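Local coordinates for protein beta-1,4-exocellulase (Thermobifida fusca, PDB 4B4H) that probably hydrolyses beta-1,4-glycosidic bonds of cellulose as an exo-acting glycoside hydrolase family 6 cellobiohydrolase, of which this chain is the catalytic domain, at residues Arg320-Asn325 against Gly388-Gly393. Sequence-based numbering, arbitrary orientation.
Sequences RIHPGN and GNNPSG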
ATOM      1  N   ARG A 320       6.295  11.001 -11.327  1.00  8.70           N
ATOM      2  CA  ARG A 320       6.815  11.588 -10.099  1.00  8.69           C
ATOM      3  C   ARG A 320       8.271  12.039 -10.238  1.00  8.56           C
ATOM      4  O   ARG A 320       8.990  11.596 -11.118  1.00  8.63           O
ATOM      5  CB  ARG A 320       6.693  10.593  -8.970  1.00  8.45           C
ATOM      6  CG  ARG A 320       5.276  10.424  -8.477  1.00  8.77           C
ATOM      7  CD  ARG A 320       5.244   9.412  -7.355  1.00  8.82           C
ATOM      8  NE  ARG A 320       5.490   8.057  -7.836  1.00  9.04           N
ATOM      9  CZ  ARG A 320       5.641   7.000  -7.044  1.00  9.01           C
ATOM     10  NH1 ARG A 320       5.626   7.139  -5.716  1.00  8.72           N
ATOM     11  NH2 ARG A 320       5.830   5.798  -7.578  1.00  9.02           N
ATOM     12  N   ILE A 321       8.713  12.904  -9.328  1.00  8.26           N
ATOM     13  CA  ILE A 321      10.109  13.357  -9.370  1.00  8.41           C
ATOM     14  C   ILE A 321      11.039  12.223  -8.933  1.00  8.11           C
ATOM     15  O   ILE A 321      12.130  12.054  -9.475  1.00  8.60           O
ATOM     16  CB  ILE A 321      10.342  14.641  -8.525  1.00  8.44           C
ATOM     17  CG1 ILE A 321       9.475  15.789  -9.079  1.00  8.61           C
ATOM     18  CG2 ILE A 321      11.819  15.034  -8.510  1.00  8.65           C
ATOM     19  CD1 ILE A 321       9.439  17.052  -8.239  1.00  8.68           C
ATOM     20  N   HIS A 322      10.575  11.434  -7.968  1.00  7.79           N
ATOM     21  CA  HIS A 322      11.363  10.387  -7.344  1.00  7.72           C
ATOM     22  C   HIS A 322      10.412   9.370  -6.782  1.00  7.62           C
ATOM     23  O   HIS A 322       9.351   9.753  -6.297  1.00  7.19           O
ATOM     24  CB  HIS A 322      12.150  10.986  -6.194  1.00  7.62           C
ATOM     25  CG  HIS A 322      13.169  10.060  -5.608  1.00  7.59           C
ATOM     26  ND1 HIS A 322      12.880   9.187  -4.631  1.00  7.42           N
ATOM     27  CD2 HIS A 322      14.529   9.910  -5.879  1.00  7.51           C
ATOM     28  CE1 HIS A 322      13.982   8.497  -4.305  1.00  7.93           C
ATOM     29  NE2 HIS A 322      14.992   8.943  -5.058  1.00  7.58           N
ATOM     30  N   PRO A 323      10.764   8.064  -6.835  1.00  8.08           N
ATOM     31  CA  PRO A 323       9.806   7.060  -6.333  1.00  8.26           C
ATOM     32  C   PRO A 323       9.526   7.115  -4.824  1.00  8.41           C
ATOM     33  O   PRO A 323       8.527   6.568  -4.378  1.00  8.54           O
ATOM     34  CB  PRO A 323      10.425   5.716  -6.759  1.00  8.42           C
ATOM     35  CG  PRO A 323      11.861   5.997  -7.001  1.00  8.50           C
ATOM     36  CD  PRO A 323      11.976   7.441  -7.404  1.00  8.11           C
ATOM     37  N   GLY A 324      10.379   7.797  -4.063  1.00  8.63           N
ATOM     38  CA  GLY A 324      10.154   8.038  -2.637  1.00  8.60           C
ATOM     39  C   GLY A 324       9.141   9.134  -2.299  1.00  8.74           C
ATOM     40  O   GLY A 324       8.846   9.383  -1.119  1.00  8.58           O
ATOM     41  N   ASN A 325       8.611   9.807  -3.322  1.00  8.34           N
ATOM     42  CA  ASN A 325       7.537  10.783  -3.106  1.00  8.20           C
ATOM     43  C   ASN A 325       6.160  10.111  -3.001  1.00  8.23           C
ATOM     44  O   ASN A 325       5.584   9.673  -4.013  1.00  7.90           O
ATOM     45  CB  ASN A 325       7.542  11.849  -4.196  1.00  8.63           C
ATOM     46  CG  ASN A 325       8.729  12.791  -4.091  1.00  8.43           C
ATOM     47  OD1 ASN A 325       9.396  12.864  -3.043  1.00  8.82           O
ATOM     48  ND2 ASN A 325       8.964  13.565  -5.151  1.00  8.29           N
ATOM     49  N   GLY A 388      15.759  11.192  -2.688  1.00 10.99           N
ATOM     50  CA  GLY A 388      16.775  11.857  -3.514  1.00 11.25           C
ATOM     51  C   GLY A 388      16.910  13.363  -3.317  1.00 11.33           C
ATOM     52  O   GLY A 388      17.290  14.089  -4.243  1.00 11.92           O
ATOM     53  N   ASN A 389      16.591  13.850  -2.119  1.00 11.43           N
ATOM     54  CA  ASN A 389      16.640  15.288  -1.827  1.00 11.46           C
ATOM     55  C   ASN A 389      15.930  16.154  -2.889  1.00 11.35           C
ATOM     56  O   ASN A 389      16.475  17.134  -3.421  1.00 11.19           O
ATOM     57  CB  ASN A 389      18.095  15.718  -1.605  1.00 11.74           C
ATOM     58  CG  ASN A 389      18.575  15.410  -0.201  1.00 11.91           C
ATOM     59  OD1 ASN A 389      18.392  16.209   0.718  1.00 12.75           O
ATOM     60  ND2 ASN A 389      19.167  14.244  -0.021  1.00 12.42           N
ATOM     61  N   ASN A 390      14.684  15.781  -3.156  1.00 11.11           N
ATOM     62  CA  ASN A 390      13.856  16.377  -4.190  1.00 10.76           C
ATOM     63  C   ASN A 390      12.653  17.088  -3.604  1.00 10.52           C
ATOM     64  O   ASN A 390      12.242  16.776  -2.488  1.00 10.99           O
ATOM     65  CB  ASN A 390      13.348  15.261  -5.106  1.00 11.11           C
ATOM     66  CG  ASN A 390      14.412  14.742  -6.039  1.00 11.58           C
ATOM     67  OD1 ASN A 390      14.782  15.420  -7.002  1.00 12.50           O
ATOM     68  ND2 ASN A 390      14.887  13.526  -5.791  1.00 11.70           N
ATOM     69  N   PRO A 391      12.050  18.020  -4.368  1.00 10.08           N
ATOM     70  CA  PRO A 391      10.725  18.491  -3.965  1.00  9.83           C
ATOM     71  C   PRO A 391       9.819  17.296  -3.664  1.00  9.54           C
ATOM     72  O   PRO A 391       9.960  16.228  -4.282  1.00  9.64           O
ATOM     73  CB  PRO A 391      10.237  19.256  -5.200  1.00  9.98           C
ATOM     74  CG  PRO A 391      11.484  19.748  -5.828  1.00 10.03           C
ATOM     75  CD  PRO A 391      12.512  18.675  -5.603  1.00 10.02           C
ATOM     76  N   SER A 392       8.899  17.497  -2.730  1.00  9.51           N
ATOM     77  CA  SER A 392       8.040  16.427  -2.203  1.00  9.61           C
ATOM     78  C   SER A 392       7.032  15.969  -3.243  1.00  9.40           C
ATOM     79  O   SER A 392       6.523  14.828  -3.193  1.00  9.14           O
ATOM     80  CB  SER A 392       7.251  16.948  -1.015  1.00  9.76           C
ATOM     81  OG  SER A 392       6.394  18.001  -1.447  1.00  9.64           O
ATOM     82  N   GLY A 393       6.703  16.879  -4.157  1.00  9.33           N
ATOM     83  CA  GLY A 393       5.737  16.574  -5.211  1.00  8.91           C
ATOM     84  C   GLY A 393       4.294  16.548  -4.742  1.00  9.09           C
ATOM     85  O   GLY A 393       3.400  16.168  -5.484  1.00  8.73           O
TER
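Asn325 makes the one hydrogen bond between residues 320-325 and 388-393. Its ND2 donates to Pro391 O at 3.0 Å, with a bent N-H...O angle of 135°. The acceptor is tilted from the amide plane of Asn325. Ser392 O packs against the same amide, 3.1 Å from Asn325 CG, and takes its own hydrogen bond from Gln329. Asn325 OD1 is bonded to the side chain of Asn387. Both ends of this buried amide therefore have partners, which should hold its rotation. This is the tight part of the contact.

His322 lies further out, between two neighbours. Pro323 CD lies over one ring face and Gly388 N over the opposite face, both offset toward the rim; Gly388 N is 3.4 Å from His322 NE2. With CG anti to the backbone N (chi1 -171°), the ring is carried out toward Gly388. ND1 accepts a bond from Gly324 N within the type I turn 322-325. An alanine here would probably leave the Gly324 N-H without this acceptor and open a gap beside Gly388. Asn390 ND2 sits obliquely to the His322 ring, 3.6 Å from CD2, and bonds to Asn387 O; the two side chains cross at about a right angle.

On the solvent side, exposed Ile321 makes only van der Waals contacts across the segments. Its CG2 touches Asn390 OD1, and its CD1 meets Pro391 CB at 3.8 Å. Neighbouring Asn389 belongs to a calcium site of this protein; no calcium is bound to this chain in the model.

Two loops of the family 6 catalytic domain meet here. One runs between helix 308-315 and strand 339-340, close to the predicted substrate residues Trp326 and Asn228. The other follows strand 346-350 and leads to helix 406-414.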